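Local atomic coordinates of Agap007691-pb (Anopheles gambiae, PDB entry 5C98), a protein that is of uncertain function but belongs to the serpin family, whose members generally inhibit serine proteases. Residues L240-Y245 and P353-I358. Sequence-based numbering, arbitrary orientation. Where two conformers were deposited one is given.
Sequences LVLLPY and PFMFLI
Leu-240 and Leu-242 form reciprocal backbone hydrogen bonds with Leu-357 and Met-355, joining strands 237-244 and 354-360 in antiparallel register. In the first of these pairs Leu-240 N donates to Leu-357 O at 2.8 Å, and Leu-357 N returns a bond to Leu-240 O. The Leu-242/Met-355 pair contains the straightest of the four bonds, Leu-242 N to Met-355 O, with 177° at the hydrogen. Val-241 and Phe-356 face each other between these two hydrogen-bonded pairs as a non-hydrogen-bonded pair, where a CA-H...O contact brings Phe-356 CA to 3.1 Å from Leu-240 O, a second hold on a carbonyl already bonded to Leu-357 N.

Leu-240, Leu-242, Met-355 and Leu-357 share one face of the sheet. Leu-242 reaches diagonally across the strands, its CD1 lying 4.0 Å from Leu-357 CD1, while the same methyl meets Met-355 SD at 4.2 Å. Met-355 runs alongside Leu-242 with its chain fully extended, CG anti to the backbone N (chi1 174°), which carries its end away from the neighbouring strand. Leu-250 of helix 250-256 packs on Met-355.

On the other face Val-241 meets Phe-354 diagonally. Its CG1 methyl comes obliquely to the ring, 3.7 Å from Phe-354 CD1. Phe-354 CG sits between its own backbone N and carbonyl carbon (chi1 58°), a turn that sets the ring beside this methyl. The same ring packs edge-to-face with Phe-281.

Beyond the last paired residues, Pro-244 CD rests 3.3 Å from Pro-353 O. Strands 224-230 and 366-372 bond to the outer edges of this pair, and the contact thus joins two antiparallel pairs, 224-230 with 237-244 and 354-360 with 366-372, side by side into a four-strand antiparallel arrangement, as in beta-sheet B of the serpin fold.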
ATOM      1  N   LEU A 240      -8.893 -10.206  -0.298  1.00 15.11           N
ATOM      2  CA  LEU A 240     -10.239 -10.132  -0.834  0.50 13.85           C
ATOM      3  C   LEU A 240     -10.149  -9.702  -2.287  1.00 14.77           C
ATOM      4  O   LEU A 240      -9.501  -8.706  -2.614  1.00 17.29           O
ATOM      5  CB  LEU A 240     -11.043  -9.132  -0.008  0.50 16.41           C
ATOM      6  CG  LEU A 240     -12.565  -9.148  -0.105  0.50 12.43           C
ATOM      7  CD1 LEU A 240     -13.147 -10.405   0.478  0.50 15.98           C
ATOM      8  CD2 LEU A 240     -13.134  -7.919   0.581  0.50 14.02           C
ATOM      9  N   VAL A 241     -10.790 -10.468  -3.165  1.00 13.32           N
ATOM     10  CA  VAL A 241     -10.779 -10.187  -4.592  1.00 15.05           C
ATOM     11  C   VAL A 241     -12.197  -9.849  -4.998  1.00 14.84           C
ATOM     12  O   VAL A 241     -13.123 -10.632  -4.745  1.00 15.33           O
ATOM     13  CB  VAL A 241     -10.251 -11.353  -5.429  1.00 14.56           C
ATOM     14  CG1 VAL A 241     -10.190 -10.967  -6.897  1.00 16.23           C
ATOM     15  CG2 VAL A 241      -8.876 -11.783  -4.944  1.00 16.25           C
ATOM     16  N   LEU A 242     -12.367  -8.692  -5.609  1.00 13.70           N
ATOM     17  CA  LEU A 242     -13.668  -8.206  -6.073  1.00 13.60           C
ATOM     18  C   LEU A 242     -13.655  -8.234  -7.593  1.00 14.62           C
ATOM     19  O   LEU A 242     -12.898  -7.485  -8.233  1.00 14.17           O
ATOM     20  CB  LEU A 242     -13.940  -6.793  -5.571  1.00 15.96           C
ATOM     21  CG  LEU A 242     -13.736  -6.527  -4.085  1.00 21.27           C
ATOM     22  CD1 LEU A 242     -14.185  -5.103  -3.741  1.00 20.50           C
ATOM     23  CD2 LEU A 242     -14.454  -7.536  -3.239  1.00 22.59           C
ATOM     24  N   LEU A 243     -14.499  -9.082  -8.170  1.00 14.16           N
ATOM     25  CA  LEU A 243     -14.562  -9.278  -9.612  1.00 14.02           C
ATOM     26  C   LEU A 243     -15.891  -8.739 -10.114  1.00 13.76           C
ATOM     27  O   LEU A 243     -16.946  -9.324  -9.821  1.00 15.54           O
ATOM     28  CB  LEU A 243     -14.444 -10.773  -9.911  1.00 16.37           C
ATOM     29  CG  LEU A 243     -14.560 -11.194 -11.364  1.00 16.52           C
ATOM     30  CD1 LEU A 243     -13.395 -10.694 -12.193  1.00 16.40           C
ATOM     31  CD2 LEU A 243     -14.642 -12.727 -11.468  1.00 18.25           C
ATOM     32  N   PRO A 244     -15.898  -7.646 -10.852  1.00 13.24           N
ATOM     33  CA  PRO A 244     -17.164  -7.075 -11.319  1.00 13.60           C
ATOM     34  C   PRO A 244     -17.980  -8.076 -12.114  1.00 15.06           C
ATOM     35  O   PRO A 244     -17.437  -8.884 -12.869  1.00 17.14           O
ATOM     36  CB  PRO A 244     -16.724  -5.900 -12.198  1.00 17.43           C
ATOM     37  CG  PRO A 244     -15.365  -5.520 -11.675  1.00 18.05           C
ATOM     38  CD  PRO A 244     -14.734  -6.828 -11.255  1.00 15.58           C
ATOM     39  N   TYR A 245     -19.296  -8.011 -11.961  1.00 15.54           N
ATOM     40  CA  TYR A 245     -20.156  -8.798 -12.822  1.00 16.58           C
ATOM     41  C   TYR A 245     -19.923  -8.391 -14.275  1.00 18.03           C
ATOM     42  O   TYR A 245     -19.491  -7.274 -14.567  1.00 19.36           O
ATOM     43  CB  TYR A 245     -21.623  -8.493 -12.507  1.00 16.91           C
ATOM     44  CG  TYR A 245     -22.126  -8.963 -11.150  1.00 15.07           C
ATOM     45  CD1 TYR A 245     -21.453  -9.922 -10.425  1.00 15.20           C
ATOM     46  CD2 TYR A 245     -23.322  -8.493 -10.651  1.00 17.34           C
ATOM     47  CE1 TYR A 245     -21.932 -10.362  -9.201  1.00 18.52           C
ATOM     48  CE2 TYR A 245     -23.810  -8.920  -9.449  1.00 20.27           C
ATOM     49  CZ  TYR A 245     -23.122  -9.866  -8.733  1.00 22.45           C
ATOM     50  OH  TYR A 245     -23.608 -10.307  -7.508  1.00 21.82           O
ATOM     51  N   PRO A 353     -10.574  -7.351 -15.331  1.00 13.69           N
ATOM     52  CA  PRO A 353      -9.947  -6.544 -14.280  1.00 14.69           C
ATOM     53  C   PRO A 353     -10.649  -6.664 -12.950  1.00 12.62           C
ATOM     54  O   PRO A 353     -11.885  -6.666 -12.867  1.00 14.36           O
ATOM     55  CB  PRO A 353     -10.036  -5.120 -14.829  1.00 12.59           C
ATOM     56  CG  PRO A 353      -9.948  -5.346 -16.331  1.00 15.04           C
ATOM     57  CD  PRO A 353     -10.749  -6.584 -16.580  1.00 15.09           C
ATOM     58  N   PHE A 354      -9.849  -6.724 -11.890  1.00 13.39           N
ATOM     59  CA  PHE A 354     -10.382  -6.905 -10.556  1.00 13.69           C
ATOM     60  C   PHE A 354      -9.629  -6.019  -9.576  1.00 13.43           C
ATOM     61  O   PHE A 354      -8.515  -5.551  -9.849  1.00 13.76           O
ATOM     62  CB  PHE A 354     -10.326  -8.384 -10.126  1.00 13.44           C
ATOM     63  CG  PHE A 354      -8.940  -9.000 -10.136  1.00 15.06           C
ATOM     64  CD1 PHE A 354      -8.088  -8.886  -9.067  1.00 14.53           C
ATOM     65  CD2 PHE A 354      -8.518  -9.724 -11.234  1.00 13.47           C
ATOM     66  CE1 PHE A 354      -6.811  -9.491  -9.116  1.00 15.65           C
ATOM     67  CE2 PHE A 354      -7.262 -10.325 -11.297  1.00 15.55           C
ATOM     68  CZ  PHE A 354      -6.416 -10.221 -10.229  1.00 14.80           C
ATOM     69  N   MET A 355     -10.264  -5.786  -8.439  1.00 12.30           N
ATOM     70  CA  MET A 355      -9.683  -5.076  -7.311  1.00 11.49           C
ATOM     71  C   MET A 355      -9.333  -6.093  -6.226  1.00 13.76           C
ATOM     72  O   MET A 355     -10.007  -7.121  -6.068  1.00 14.47           O
ATOM     73  CB  MET A 355     -10.697  -4.052  -6.760  1.00 15.10           C
ATOM     74  CG  MET A 355     -10.288  -3.327  -5.487  1.00 16.01           C
ATOM     75  SD  MET A 355     -11.614  -2.132  -5.108  1.00 17.26           S
ATOM     76  CE  MET A 355     -10.932  -1.408  -3.619  1.00 21.87           C
ATOM     77  N   PHE A 356      -8.274  -5.803  -5.469  1.00 13.75           N
ATOM     78  CA  PHE A 356      -7.900  -6.648  -4.350  1.00 13.11           C
ATOM     79  C   PHE A 356      -7.648  -5.803  -3.110  1.00 12.64           C
ATOM     80  O   PHE A 356      -7.249  -4.641  -3.192  1.00 13.79           O
ATOM     81  CB  PHE A 356      -6.675  -7.526  -4.685  1.00 13.34           C
ATOM     82  CG  PHE A 356      -5.445  -6.761  -5.029  1.00 16.41           C
ATOM     83  CD1 PHE A 356      -4.610  -6.271  -4.048  1.00 17.59           C
ATOM     84  CD2 PHE A 356      -5.108  -6.556  -6.359  1.00 18.73           C
ATOM     85  CE1 PHE A 356      -3.453  -5.547  -4.398  1.00 21.83           C
ATOM     86  CE2 PHE A 356      -3.963  -5.859  -6.705  1.00 21.10           C
ATOM     87  CZ  PHE A 356      -3.145  -5.351  -5.736  1.00 20.79           C
ATOM     88  N   LEU A 357      -7.895  -6.396  -1.948  1.00 13.38           N
ATOM     89  CA  LEU A 357      -7.649  -5.768  -0.649  1.00 12.93           C
ATOM     90  C   LEU A 357      -6.936  -6.780   0.225  1.00 13.96           C
ATOM     91  O   LEU A 357      -7.448  -7.886   0.435  1.00 15.94           O
ATOM     92  CB  LEU A 357      -8.948  -5.332   0.042  1.00 15.41           C
ATOM     93  CG  LEU A 357      -9.790  -4.361  -0.775  1.00 15.02           C
ATOM     94  CD1 LEU A 357     -10.792  -5.132  -1.649  1.00 17.95           C
ATOM     95  CD2 LEU A 357     -10.507  -3.444   0.133  1.00 20.08           C
ATOM     96  N   ILE A 358      -5.754  -6.423   0.721  1.00 13.74           N
ATOM     97  CA  ILE A 358      -5.024  -7.278   1.642  1.00 13.41           C
ATOM     98  C   ILE A 358      -5.402  -6.849   3.044  1.00 14.99           C
ATOM     99  O   ILE A 358      -5.193  -5.686   3.419  1.00 15.90           O
ATOM    100  CB  ILE A 358      -3.502  -7.143   1.452  1.00 13.83           C
ATOM    101  CG1 ILE A 358      -3.129  -7.331  -0.020  1.00 15.52           C
ATOM    102  CG2 ILE A 358      -2.742  -8.084   2.397  1.00 17.35           C
ATOM    103  CD1 ILE A 358      -3.485  -8.727  -0.572  1.00 19.47           C
TER